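Local coordinates for phenylalanine--tRNA ligase beta subunit (Bacteroides fragilis, PDB 3IG2), which forms, with the alpha subunit, the tetrameric ligase that uses ATP to attach L-phenylalanine to tRNA(Phe), this chain being the core domain of the beta subunit, at residues B[47-52]-B[57-62]; B[64-69]-B[202-207]. All coordinates share one frame; numbering follows the deposited sequence.

Contact 1 (B[47-52]-B[57-62])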
loop_
_atom_site.group_PDB
_atom_site.type_symbol
_atom_site.label_atom_id
_atom_site.label_comp_id
_atom_site.label_asym_id
_atom_site.label_seq_id
_atom_site.Cartn_x
_atom_site.Cartn_y
_atom_site.Cartn_z
ATOM N N LEU B 47 25.459 -1.419 35.387
ATOM C CA LEU B 47 26.021 -2.063 34.203
ATOM C C LEU B 47 26.670 -3.376 34.570
ATOM O O LEU B 47 27.283 -3.499 35.615
ATOM C CB LEU B 47 27.073 -1.184 33.523
ATOM C CG LEU B 47 26.587 -0.003 32.686
ATOM C CD1 LEU B 47 27.782 0.960 32.445
ATOM C CD2 LEU B 47 25.986 -0.491 31.400
ATOM N N VAL B 48 26.548 -4.336 33.674
ATOM C CA VAL B 48 27.243 -5.597 33.800
ATOM C C VAL B 48 28.606 -5.426 33.146
ATOM O O VAL B 48 28.707 -5.484 31.930
ATOM C CB VAL B 48 26.435 -6.715 33.085
ATOM C CG1 VAL B 48 27.168 -8.078 33.163
ATOM C CG2 VAL B 48 25.049 -6.811 33.685
HETATM N N MSE B 49 29.648 -5.249 33.960
HETATM C CA MSE B 49 30.972 -4.985 33.448
HETATM C C MSE B 49 31.701 -6.281 33.123
HETATM O O MSE B 49 31.513 -7.322 33.793
HETATM C CB MSE B 49 31.820 -4.144 34.434
HETATM C CG MSE B 49 31.203 -2.833 34.925
HETATM SE SE MSE B 49 30.952 -1.572 33.492
HETATM C CE MSE B 49 32.856 -1.188 33.145
ATOM N N LEU B 50 32.555 -6.189 32.107
ATOM C CA LEU B 50 33.404 -7.301 31.722
ATOM C C LEU B 50 34.617 -7.387 32.624
ATOM O O LEU B 50 35.195 -6.371 32.982
ATOM C CB LEU B 50 33.845 -7.171 30.259
ATOM C CG LEU B 50 33.043 -7.944 29.206
ATOM C CD1 LEU B 50 31.620 -7.521 29.146
ATOM C CD2 LEU B 50 33.702 -7.851 27.814
ATOM N N LEU B 51 34.999 -8.615 32.976
ATOM C CA LEU B 51 36.276 -8.858 33.653
ATOM C C LEU B 51 37.470 -8.452 32.786
ATOM O O LEU B 51 38.421 -7.840 33.290
ATOM C CB LEU B 51 36.405 -10.338 34.064
ATOM C CG LEU B 51 37.672 -10.654 34.854
ATOM C CD1 LEU B 51 37.709 -9.858 36.104
ATOM C CD2 LEU B 51 37.751 -12.154 35.168
ATOM N N ASN B 52 37.424 -8.810 31.493
ATOM C CA ASN B 52 38.556 -8.558 30.610
ATOM C C ASN B 52 38.073 -7.777 29.421
ATOM O O ASN B 52 37.911 -8.342 28.343
ATOM C CB ASN B 52 39.229 -9.864 30.141
ATOM C CG ASN B 52 39.590 -10.783 31.291
ATOM O OD1 ASN B 52 39.124 -11.917 31.343
ATOM N ND2 ASN B 52 40.419 -10.298 32.224
ATOM N N ASP B 57 35.533 0.980 24.385
ATOM C CA ASP B 57 34.251 0.942 23.659
ATOM C C ASP B 57 33.572 -0.403 23.751
ATOM O O ASP B 57 32.489 -0.591 23.220
ATOM C CB ASP B 57 34.472 1.291 22.188
ATOM C CG ASP B 57 35.064 2.678 22.011
ATOM O OD1 ASP B 57 34.930 3.485 22.952
ATOM O OD2 ASP B 57 35.671 2.963 20.957
ATOM N N LEU B 58 34.230 -1.346 24.401
ATOM C CA LEU B 58 33.753 -2.710 24.469
ATOM C C LEU B 58 34.094 -3.298 25.848
ATOM O O LEU B 58 34.963 -4.148 25.980
ATOM C CB LEU B 58 34.390 -3.531 23.332
ATOM C CG LEU B 58 33.993 -3.216 21.881
ATOM C CD1 LEU B 58 34.828 -4.048 20.915
ATOM C CD2 LEU B 58 32.527 -3.468 21.642
ATOM N N ASN B 59 33.396 -2.834 26.874
ATOM C CA ASN B 59 33.781 -3.143 28.231
ATOM C C ASN B 59 32.615 -3.564 29.105
ATOM O O ASN B 59 32.786 -3.776 30.299
ATOM C CB ASN B 59 34.605 -1.985 28.873
ATOM C CG ASN B 59 33.880 -0.624 28.843
ATOM O OD1 ASN B 59 34.404 0.371 29.357
ATOM N ND2 ASN B 59 32.700 -0.572 28.245
ATOM N N CYS B 60 31.418 -3.660 28.521
ATOM C CA CYS B 60 30.232 -3.999 29.294
ATOM C C CYS B 60 29.149 -4.559 28.395
ATOM O O CYS B 60 29.169 -4.344 27.182
ATOM C CB CYS B 60 29.711 -2.774 30.080
ATOM S SG CYS B 60 28.978 -1.444 29.068
HETATM N N MSE B 61 28.194 -5.269 29.001
HETATM C CA MSE B 61 27.018 -5.758 28.294
HETATM C C MSE B 61 25.950 -4.693 28.333
HETATM O O MSE B 61 25.771 -4.042 29.367
HETATM C CB MSE B 61 26.498 -7.041 28.954
HETATM C CG MSE B 61 27.570 -8.166 29.013
HETATM SE SE MSE B 61 28.369 -8.550 27.282
HETATM C CE MSE B 61 26.873 -9.473 26.402
ATOM N N ARG B 62 25.201 -4.540 27.237
ATOM C CA ARG B 62 24.242 -3.430 27.141
ATOM C C ARG B 62 23.131 -3.518 28.192
ATOM O O ARG B 62 22.645 -4.602 28.540
ATOM C CB ARG B 62 23.630 -3.351 25.739
ATOM C CG ARG B 62 22.879 -4.619 25.333
ATOM C CD ARG B 62 22.275 -4.488 23.902
ATOM N NE ARG B 62 21.626 -5.743 23.540
ATOM C CZ ARG B 62 21.399 -6.168 22.300
ATOM N NH1 ARG B 62 21.777 -5.441 21.255
ATOM N NH2 ARG B 62 20.797 -7.337 22.118
HETATM O O HOH W 1 24.514 -3.824 31.677
#

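Contact 2 (B[64-69]-B[202-207])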
loop_
_atom_site.group_PDB
_atom_site.type_symbol
_atom_site.label_atom_id
_atom_site.label_comp_id
_atom_site.label_asym_id
_atom_site.label_seq_id
_atom_site.Cartn_x
_atom_site.Cartn_y
_atom_site.Cartn_z
ATOM N N THR B 64 20.528 -1.195 27.712
ATOM C CA THR B 64 19.405 -0.763 26.886
ATOM C C THR B 64 19.735 -1.060 25.431
ATOM O O THR B 64 20.917 -1.008 25.034
ATOM C CB THR B 64 19.094 0.774 27.064
ATOM O OG1 THR B 64 18.017 1.164 26.204
ATOM C CG2 THR B 64 20.316 1.660 26.767
ATOM N N LEU B 65 18.702 -1.304 24.637
ATOM C CA LEU B 65 18.861 -1.340 23.181
ATOM C C LEU B 65 19.124 0.002 22.521
ATOM O O LEU B 65 19.627 0.067 21.382
ATOM C CB LEU B 65 17.614 -1.941 22.526
ATOM C CG LEU B 65 17.302 -3.412 22.887
ATOM C CD1 LEU B 65 16.156 -3.863 22.051
ATOM C CD2 LEU B 65 18.508 -4.272 22.649
ATOM N N LEU B 66 18.762 1.082 23.185
ATOM C CA LEU B 66 18.709 2.382 22.507
ATOM C C LEU B 66 19.956 2.704 21.693
ATOM O O LEU B 66 19.868 3.050 20.492
ATOM C CB LEU B 66 18.522 3.488 23.539
ATOM C CG LEU B 66 18.655 4.915 23.034
ATOM C CD1 LEU B 66 17.540 5.227 22.050
ATOM C CD2 LEU B 66 18.583 5.849 24.221
ATOM N N PHE B 67 21.114 2.638 22.352
ATOM C CA PHE B 67 22.341 3.179 21.762
ATOM C C PHE B 67 22.781 2.481 20.477
ATOM O O PHE B 67 23.206 3.138 19.524
ATOM C CB PHE B 67 23.468 3.199 22.785
ATOM C CG PHE B 67 23.128 3.977 24.026
ATOM C CD1 PHE B 67 22.739 5.304 23.944
ATOM C CD2 PHE B 67 23.213 3.386 25.277
ATOM C CE1 PHE B 67 22.445 6.024 25.094
ATOM C CE2 PHE B 67 22.923 4.102 26.430
ATOM C CZ PHE B 67 22.536 5.408 26.345
ATOM N N GLY B 68 22.646 1.160 20.437
ATOM C CA GLY B 68 22.957 0.450 19.225
ATOM C C GLY B 68 22.122 0.939 18.058
ATOM O O GLY B 68 22.623 1.064 16.952
ATOM N N GLY B 69 20.841 1.194 18.304
ATOM C CA GLY B 69 19.962 1.733 17.263
ATOM C C GLY B 69 20.388 3.128 16.804
ATOM O O GLY B 69 20.269 3.449 15.627
ATOM N N VAL B 202 14.491 11.345 16.285
ATOM C CA VAL B 202 14.327 9.902 16.471
ATOM C C VAL B 202 13.229 9.636 17.485
ATOM O O VAL B 202 13.230 10.196 18.585
ATOM C CB VAL B 202 15.636 9.202 16.943
ATOM C CG1 VAL B 202 15.402 7.631 17.148
ATOM C CG2 VAL B 202 16.724 9.409 15.930
ATOM N N TYR B 203 12.282 8.795 17.106
ATOM C CA TYR B 203 11.204 8.395 18.009
ATOM C C TYR B 203 11.508 6.951 18.304
ATOM O O TYR B 203 11.751 6.167 17.387
ATOM C CB TYR B 203 9.834 8.604 17.347
ATOM C CG TYR B 203 9.831 9.917 16.624
ATOM C CD1 TYR B 203 9.570 9.992 15.263
ATOM C CD2 TYR B 203 10.188 11.094 17.296
ATOM C CE1 TYR B 203 9.628 11.204 14.595
ATOM C CE2 TYR B 203 10.241 12.304 16.639
ATOM C CZ TYR B 203 9.962 12.349 15.294
ATOM O OH TYR B 203 10.033 13.547 14.658
ATOM N N TYR B 204 11.554 6.630 19.594
ATOM C CA TYR B 204 12.083 5.369 20.067
ATOM C C TYR B 204 11.101 4.727 21.019
ATOM O O TYR B 204 10.558 5.402 21.903
ATOM C CB TYR B 204 13.433 5.608 20.792
ATOM C CG TYR B 204 13.950 4.426 21.559
ATOM C CD1 TYR B 204 14.390 3.280 20.895
ATOM C CD2 TYR B 204 14.021 4.452 22.952
ATOM C CE1 TYR B 204 14.860 2.203 21.587
ATOM C CE2 TYR B 204 14.505 3.371 23.662
ATOM C CZ TYR B 204 14.912 2.237 22.974
ATOM O OH TYR B 204 15.416 1.154 23.667
ATOM N N ALA B 205 10.902 3.425 20.858
ATOM C CA ALA B 205 10.057 2.644 21.784
ATOM C C ALA B 205 10.841 1.467 22.341
ATOM O O ALA B 205 11.606 0.820 21.609
ATOM C CB ALA B 205 8.753 2.145 21.069
ATOM N N ASP B 206 10.660 1.192 23.624
ATOM C CA ASP B 206 11.267 0.014 24.242
ATOM C C ASP B 206 10.117 -0.771 24.846
ATOM O O ASP B 206 9.464 -0.314 25.772
ATOM C CB ASP B 206 12.279 0.444 25.306
ATOM C CG ASP B 206 12.847 -0.720 26.139
ATOM O OD1 ASP B 206 12.528 -1.902 25.945
ATOM O OD2 ASP B 206 13.649 -0.446 27.036
ATOM N N LEU B 207 9.851 -1.951 24.312
ATOM C CA LEU B 207 8.804 -2.804 24.888
ATOM C C LEU B 207 9.483 -3.937 25.633
ATOM O O LEU B 207 10.382 -4.604 25.085
ATOM C CB LEU B 207 7.894 -3.375 23.815
ATOM C CG LEU B 207 6.853 -2.467 23.153
ATOM C CD1 LEU B 207 7.489 -1.251 22.472
ATOM C CD2 LEU B 207 5.996 -3.276 22.187
HETATM O O HOH W 2 15.320 1.447 26.382
HETATM O O HOH W 3 16.261 -1.930 25.805
#

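Contact 1 (B[47-52]-B[57-62])
The backbone N of L50 donates to the carbonyl O of N59 over 3.0 Å, with an N-H...O angle of 171°; although straight at the hydrogen, the bond reaches the carbonyl from above its plane rather than along a lone pair. A second backbone bond, equally long, runs from M61 N to V48 O, and together the two frame M49 and C60, whose CA atoms come to 4.3 Å, as a non-hydrogen-bonded antiparallel pair. On the other side of the V48-M61 pair a water takes the place of a direct bond, accepting from V48 N and donating to M61 O at 2.6 Å.

Side chains meet on both faces of this short pairing. On that of M49 and C60, the selenomethionine chain, bent at chi2 and chi3, brings M49 SE to 3.8 Å from C60 CB. L47 reaches the same cysteine with one methyl, CD2 lying 3.9 Å from C60 SG. On the other face the CB atoms of V48 and M61 meet at 4.1 Å. M61 has CG anti to its carbonyl carbon (chi1 -57°) and bends again at chi2 and chi3, which carries its selenium to 3.9 Å from L50 CD1, the two side chains crossing at about a right angle.

The pairing is a beta hairpin, strands 48-49 and 60-61, in a three-stranded antiparallel sheet. Strand 30-31 flanks 60-61 on its other side, where N59 and C60 both face T31 in a classic beta bulge, while V48 and M61 pack on Y93 of the long strand 85-95.

Contact 2 (B[64-69]-B[202-207])
The N-terminal turn of helix 66-75 meets strand 200-207 of the large mixed sheet in the interior of the domain, and Y204 supplies most of the strand's side of the contact. One methyl of L66, CD1, sits almost squarely over the tyrosine ring: it is 3.6 Å from the centroid and 9° off the ring normal, a CH-pi contact. L66 extends with CG anti to its backbone N (chi1 171°), directing this branch over the ring while CB stays near the phenol end, 3.9 Å from Y204 CZ.

The polar part of the contact is carried by water. No direct hydrogen bond joins the segments; L66 N comes near Y204 OH, but the angle is poor, and this N-H is instead spent on T64 OG1 at 3.1 Å, with an N-H...O angle of 172°. That is a capping bond: T64 precedes the turn that leads into the helix, and its hydroxyl is anti to T64 N, which places OG1 at the L66 N-H. A water lying at the ring edge, in its plane, joins T64 OG1 and Y204 OH, each 2.7 Å away, and donates to D206 OD2 at 2.6 Å. A second water accepts from L65 N and donates, weakly, to the same carboxylate oxygen. OD2 thus receives two waters, while OD1 is hydrogen-bonded to H114 ND1 of the adjoining strand 109-121, so both carboxylate oxygens have partners in this buried setting.

W118 also meets the Y204 ring, the two planes inclined to each other. The arrangement is helix-on-sheet packing, with a threonine-capped helix start laid over a central antiparallel strand, in a domain of the class II tRNA synthetase clan.

Contacts 1 and 2 follow in series along the chain: the hairpin of 47-52 with 57-62 closes before 64-69 begins, and only residue 63 separates the two contacts' adjoining segments. Their centres are nevertheless about 19 Å apart. Contact 1 is partly buried, about 20 Å from the centre of the chain, whereas contact 2 is fully buried, about 2 Å from it. Apart from the chain connection, nothing of one touches the other. R62, at the end of segment 57-62, forms a salt bridge with E88 and a hydrogen bond with N91 O, both on strand 85-95. That strand belongs to the same seven-stranded sheet as strand 200-207 of contact 2.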